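Local coordinates for protein actinorhodin polyketide putative beta-ketoacyl synthase 2 (Streptomyces coelicolor A3, PDB 1TQY) that serves as the chain length factor of actinorhodin biosynthesis, a beta-ketoacyl synthase relative that probably works with a partner ketosynthase to build the polyketide chain, at residues 96-101 and 156-161; 108-113 and 150-155. All coordinates share one frame; numbering follows the deposited sequence.

Interaction 1: 96-101 and 156-161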
loop_
_atom_site.group_PDB
_atom_site.type_symbol
_atom_site.label_atom_id
_atom_site.label_comp_id
_atom_site.label_asym_id
_atom_site.label_seq_id
_atom_site.Cartn_x
_atom_site.Cartn_y
_atom_site.Cartn_z
ATOM N N ALA B 96 14.807 -17.030 14.442
ATOM C CA ALA B 96 15.268 -16.869 13.069
ATOM C C ALA B 96 16.360 -15.807 13.021
ATOM O O ALA B 96 16.188 -14.705 13.539
ATOM C CB ALA B 96 14.109 -16.470 12.161
ATOM N N ASP B 97 17.484 -16.145 12.402
ATOM C CA ASP B 97 18.602 -15.219 12.295
ATOM C C ASP B 97 18.767 -14.737 10.860
ATOM O O ASP B 97 19.307 -15.451 10.022
ATOM C CB ASP B 97 19.892 -15.899 12.753
ATOM C CG ASP B 97 21.102 -14.990 12.645
ATOM O OD1 ASP B 97 22.232 -15.487 12.857
ATOM O OD2 ASP B 97 20.928 -13.785 12.352
ATOM N N PRO B 98 18.310 -13.509 10.564
ATOM C CA PRO B 98 18.400 -12.914 9.224
ATOM C C PRO B 98 19.812 -12.980 8.638
ATOM O O PRO B 98 19.987 -13.108 7.428
ATOM C CB PRO B 98 17.951 -11.476 9.455
ATOM C CG PRO B 98 17.004 -11.594 10.595
ATOM C CD PRO B 98 17.696 -12.566 11.515
ATOM N N GLU B 99 20.819 -12.883 9.501
ATOM C CA GLU B 99 22.200 -12.925 9.046
ATOM C C GLU B 99 22.612 -14.327 8.650
ATOM O O GLU B 99 23.589 -14.519 7.928
ATOM C CB GLU B 99 23.114 -12.397 10.142
ATOM C CG GLU B 99 22.847 -10.942 10.463
ATOM C CD GLU B 99 23.653 -10.443 11.641
ATOM O OE1 GLU B 99 24.900 -10.532 11.585
ATOM O OE2 GLU B 99 23.039 -9.959 12.625
ATOM N N SER B 100 21.850 -15.305 9.116
ATOM C CA SER B 100 22.141 -16.693 8.810
ATOM C C SER B 100 21.262 -17.239 7.683
ATOM O O SER B 100 21.330 -18.422 7.354
ATOM C CB SER B 100 21.967 -17.535 10.071
ATOM O OG SER B 100 22.325 -18.884 9.838
ATOM N N LEU B 101 20.444 -16.374 7.088
ATOM C CA LEU B 101 19.566 -16.790 5.997
ATOM C C LEU B 101 19.872 -16.017 4.717
ATOM O O LEU B 101 20.380 -14.898 4.760
ATOM C CB LEU B 101 18.102 -16.581 6.391
ATOM C CG LEU B 101 17.603 -17.393 7.589
ATOM C CD1 LEU B 101 16.239 -16.896 8.018
ATOM C CD2 LEU B 101 17.550 -18.872 7.220
ATOM N N HIS B 156 17.072 -5.761 8.869
ATOM C CA HIS B 156 17.363 -7.182 8.952
ATOM C C HIS B 156 18.015 -7.751 7.702
ATOM O O HIS B 156 18.282 -8.948 7.620
ATOM C CB HIS B 156 16.080 -7.932 9.312
ATOM C CG HIS B 156 15.468 -7.457 10.592
ATOM N ND1 HIS B 156 16.005 -7.752 11.827
ATOM C CD2 HIS B 156 14.426 -6.624 10.826
ATOM C CE1 HIS B 156 15.323 -7.119 12.766
ATOM N NE2 HIS B 156 14.359 -6.428 12.186
ATOM N N GLY B 157 18.298 -6.877 6.742
ATOM C CA GLY B 157 18.932 -7.312 5.513
ATOM C C GLY B 157 18.071 -8.263 4.710
ATOM O O GLY B 157 18.558 -9.248 4.145
ATOM N N MET B 158 16.775 -7.966 4.654
ATOM C CA MET B 158 15.838 -8.796 3.902
ATOM C C MET B 158 15.685 -8.187 2.515
ATOM O O MET B 158 15.303 -7.031 2.397
ATOM C CB MET B 158 14.500 -8.861 4.641
ATOM C CG MET B 158 14.646 -9.516 5.994
ATOM S SD MET B 158 13.107 -9.784 6.876
ATOM C CE MET B 158 13.765 -10.483 8.426
ATOM N N ARG B 159 15.994 -8.959 1.474
ATOM C CA ARG B 159 15.942 -8.443 0.110
ATOM C C ARG B 159 14.938 -9.082 -0.838
ATOM O O ARG B 159 14.860 -8.700 -2.005
ATOM C CB ARG B 159 17.337 -8.523 -0.513
ATOM C CG ARG B 159 18.385 -7.791 0.308
ATOM C CD ARG B 159 19.606 -7.427 -0.509
ATOM N NE ARG B 159 20.442 -6.502 0.250
ATOM C CZ ARG B 159 21.216 -6.862 1.268
ATOM N NH1 ARG B 159 21.275 -8.134 1.639
ATOM N NH2 ARG B 159 21.894 -5.942 1.932
ATOM N N GLY B 160 14.177 -10.051 -0.339
ATOM C CA GLY B 160 13.182 -10.713 -1.163
ATOM C C GLY B 160 12.016 -9.804 -1.515
ATOM O O GLY B 160 12.018 -8.619 -1.159
ATOM N N PRO B 161 10.994 -10.338 -2.209
ATOM C CA PRO B 161 9.799 -9.589 -2.625
ATOM C C PRO B 161 9.112 -9.010 -1.391
ATOM O O PRO B 161 8.792 -9.742 -0.459
ATOM C CB PRO B 161 8.921 -10.650 -3.287
ATOM C CG PRO B 161 9.850 -11.765 -3.599
ATOM C CD PRO B 161 10.831 -11.775 -2.479
#
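Met-158 has CG anti to its carbonyl carbon (chi1 -63°) and an extended chain beyond, which carries its terminal methyl to Pro-98: CE lies 4.1 Å from Pro-98 CG, the two side chains meeting at a slant. In His-156, chi1 of -57° swings the imidazole so that ND1 lies 4.2 Å from Pro-98 CG, which approaches the ring obliquely. His-156 CB is 4.0 Å from Pro-98 CG, and these two side chains run side by side in the same direction. The shortest approach is made by Pro-98 CB, 3.1 Å from the carbonyl oxygen His-156 O, a distance compatible with a weak C-H···O attraction. The proline sits in an Asx turn: Glu-99 N gives a bent bond (N-H···O 141°) to Asp-97 OD2, 3.0 Å away and reached from above the carboxylate plane. A backbone bond, Ser-100 N to Asp-97 O at 2.7 Å, spans Pro-98 and Glu-99. The contact packs the link between helix 78-93 and strand 106-111 against that between helix 147-156 and strand 163-166, with Leu-91 touching Pro-98, His-156 and Met-158. No hydrogen bond crosses, so cohesion probably rests on dispersion and a weakly polar C-H approach, while polar bonding shapes the proline's own turn.

Interaction 2: 108-113 and 150-155; sequences VVTANA and GQISIR
Ser-153 OG makes a probable hydrogen bond with Met-158 O, which directs the hydroxyl to the loop following its helix. What Ser-153 offers the strand is carbon: its CA lies 4.3 Å from Val-108 CG2, and the CA atoms of Ser-153 and Val-108, 6.4 Å apart, are the nearest pair across the contact. Apolar branches do the remaining work. Ile-152 CG2 meets both methyls of Val-108, at 4.0 Å from CG1 and 4.0 Å from CG2, so the isoleucine branch abuts the valine fork. The longer branch of Ile-152 goes further along the strand; with chi2 at 174° the chain is extended, and CD1 comes 4.3 Å from Thr-110 CG2. The Thr-110 hydroxyl is engaged separately, OG1 being hydrogen-bonded to Thr-149 OG1. Strand 108-111 and helix 150-155 run nearly antiparallel, at 153°, with their axes 8.6 Å apart at closest, consistent with the layered alpha/beta build of the thiolase-like fold. Other residues of the helix, including Ile-154, pack on apolar side chains of the partner protein's chain. All four touching residues are buried, and both hydroxyls bond outside the contact, so contact between aliphatic carbons, chiefly methyls, probably carries the join of helix and strand.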
loop_
_atom_site.group_PDB
_atom_site.type_symbol
_atom_site.label_atom_id
_atom_site.label_comp_id
_atom_site.label_asym_id
_atom_site.label_seq_id
_atom_site.Cartn_x
_atom_site.Cartn_y
_atom_site.Cartn_z
ATOM N N VAL B 108 9.229 -8.840 3.167
ATOM C CA VAL B 108 8.536 -8.035 4.161
ATOM C C VAL B 108 7.258 -7.436 3.582
ATOM O O VAL B 108 7.295 -6.676 2.609
ATOM C CB VAL B 108 9.445 -6.892 4.700
ATOM C CG1 VAL B 108 8.676 -6.036 5.704
ATOM C CG2 VAL B 108 10.677 -7.483 5.390
ATOM N N VAL B 109 6.121 -7.800 4.173
ATOM C CA VAL B 109 4.823 -7.301 3.727
ATOM C C VAL B 109 4.052 -6.711 4.904
ATOM O O VAL B 109 3.655 -7.432 5.818
ATOM C CB VAL B 109 3.970 -8.421 3.111
ATOM C CG1 VAL B 109 2.691 -7.816 2.536
ATOM C CG2 VAL B 109 4.757 -9.140 2.033
ATOM N N THR B 110 3.847 -5.397 4.874
ATOM C CA THR B 110 3.123 -4.718 5.943
ATOM C C THR B 110 1.956 -3.919 5.432
ATOM O O THR B 110 1.865 -3.631 4.243
ATOM C CB THR B 110 4.006 -3.690 6.680
ATOM O OG1 THR B 110 4.430 -2.687 5.744
ATOM C CG2 THR B 110 5.208 -4.364 7.331
ATOM N N ALA B 111 1.054 -3.564 6.339
ATOM C CA ALA B 111 -0.066 -2.709 5.969
ATOM C C ALA B 111 0.173 -1.425 6.774
ATOM O O ALA B 111 0.750 -1.472 7.858
ATOM C CB ALA B 111 -1.391 -3.352 6.365
ATOM N N ASN B 112 -0.237 -0.283 6.240
ATOM C CA ASN B 112 -0.059 0.985 6.945
ATOM C C ASN B 112 -1.268 1.857 6.625
ATOM O O ASN B 112 -1.605 2.056 5.463
ATOM C CB ASN B 112 1.222 1.684 6.476
ATOM C CG ASN B 112 1.789 2.613 7.523
ATOM O OD1 ASN B 112 1.042 3.316 8.215
ATOM N ND2 ASN B 112 3.118 2.634 7.643
ATOM N N ALA B 113 -1.932 2.379 7.644
ATOM C CA ALA B 113 -3.113 3.195 7.396
ATOM C C ALA B 113 -2.894 4.710 7.449
ATOM O O ALA B 113 -3.361 5.443 6.573
ATOM C CB ALA B 113 -4.208 2.797 8.377
ATOM N N GLY B 150 10.188 -0.780 4.359
ATOM C CA GLY B 150 11.559 -0.422 4.057
ATOM C C GLY B 150 12.496 -0.418 5.256
ATOM O O GLY B 150 13.653 -0.820 5.134
ATOM N N GLN B 151 12.019 0.040 6.411
ATOM C CA GLN B 151 12.860 0.078 7.605
ATOM C C GLN B 151 13.087 -1.320 8.158
ATOM O O GLN B 151 14.185 -1.647 8.608
ATOM C CB GLN B 151 12.242 0.971 8.693
ATOM C CG GLN B 151 12.249 2.472 8.388
ATOM C CD GLN B 151 13.636 3.115 8.482
ATOM O OE1 GLN B 151 13.760 4.343 8.468
ATOM N NE2 GLN B 151 14.676 2.292 8.575
ATOM N N ILE B 152 12.053 -2.156 8.138
ATOM C CA ILE B 152 12.217 -3.519 8.632
ATOM C C ILE B 152 13.194 -4.247 7.694
ATOM O O ILE B 152 14.102 -4.956 8.146
ATOM C CB ILE B 152 10.849 -4.242 8.697
ATOM C CG1 ILE B 152 10.010 -3.621 9.830
ATOM C CG2 ILE B 152 11.041 -5.722 8.925
ATOM C CD1 ILE B 152 8.584 -4.138 9.918
ATOM N N SER B 153 13.022 -4.033 6.393
ATOM C CA SER B 153 13.874 -4.641 5.362
ATOM C C SER B 153 15.359 -4.330 5.578
ATOM O O SER B 153 16.201 -5.229 5.618
ATOM C CB SER B 153 13.440 -4.133 3.981
ATOM O OG SER B 153 14.474 -4.283 3.021
ATOM N N ILE B 154 15.662 -3.044 5.703
ATOM C CA ILE B 154 17.026 -2.569 5.905
ATOM C C ILE B 154 17.647 -3.057 7.208
ATOM O O ILE B 154 18.813 -3.455 7.241
ATOM C CB ILE B 154 17.061 -1.028 5.906
ATOM C CG1 ILE B 154 16.642 -0.509 4.535
ATOM C CG2 ILE B 154 18.457 -0.523 6.266
ATOM C CD1 ILE B 154 16.525 0.976 4.478
ATOM N N ARG B 155 16.871 -3.031 8.283
ATOM C CA ARG B 155 17.404 -3.443 9.561
ATOM C C ARG B 155 17.746 -4.923 9.645
ATOM O O ARG B 155 18.623 -5.310 10.413
ATOM C CB ARG B 155 16.439 -3.100 10.695
ATOM C CG ARG B 155 17.160 -2.987 12.020
ATOM C CD ARG B 155 16.220 -3.162 13.175
ATOM N NE ARG B 155 16.868 -2.930 14.458
ATOM C CZ ARG B 155 16.253 -3.089 15.623
ATOM N NH1 ARG B 155 14.986 -3.481 15.652
ATOM N NH2 ARG B 155 16.898 -2.851 16.758
#

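Overall arrangement
The two contacts differ in depth: interaction 2 is wholly buried, its centre about 15 Å from the chain's centre, whereas interaction 1 is partly buried, its centre about 23 Å from the chain's centre. They share elements, since helix 147-156 supplies 150-155 and leads into 156-161, while 96-101 lies in the loop that leads to strand 106-111. Met-158 bridges them: its SD packs 3.7 Å from Val-108 CG2, and its carbonyl oxygen takes part in the probable hydrogen bond with Ser-153 OG. The inner contact joins branched aliphatic side chains of a strand and a helix; the outer one sets a proline against the carbonyl and side chain of a histidine and a methionine methyl. Helix 78-93 touches both.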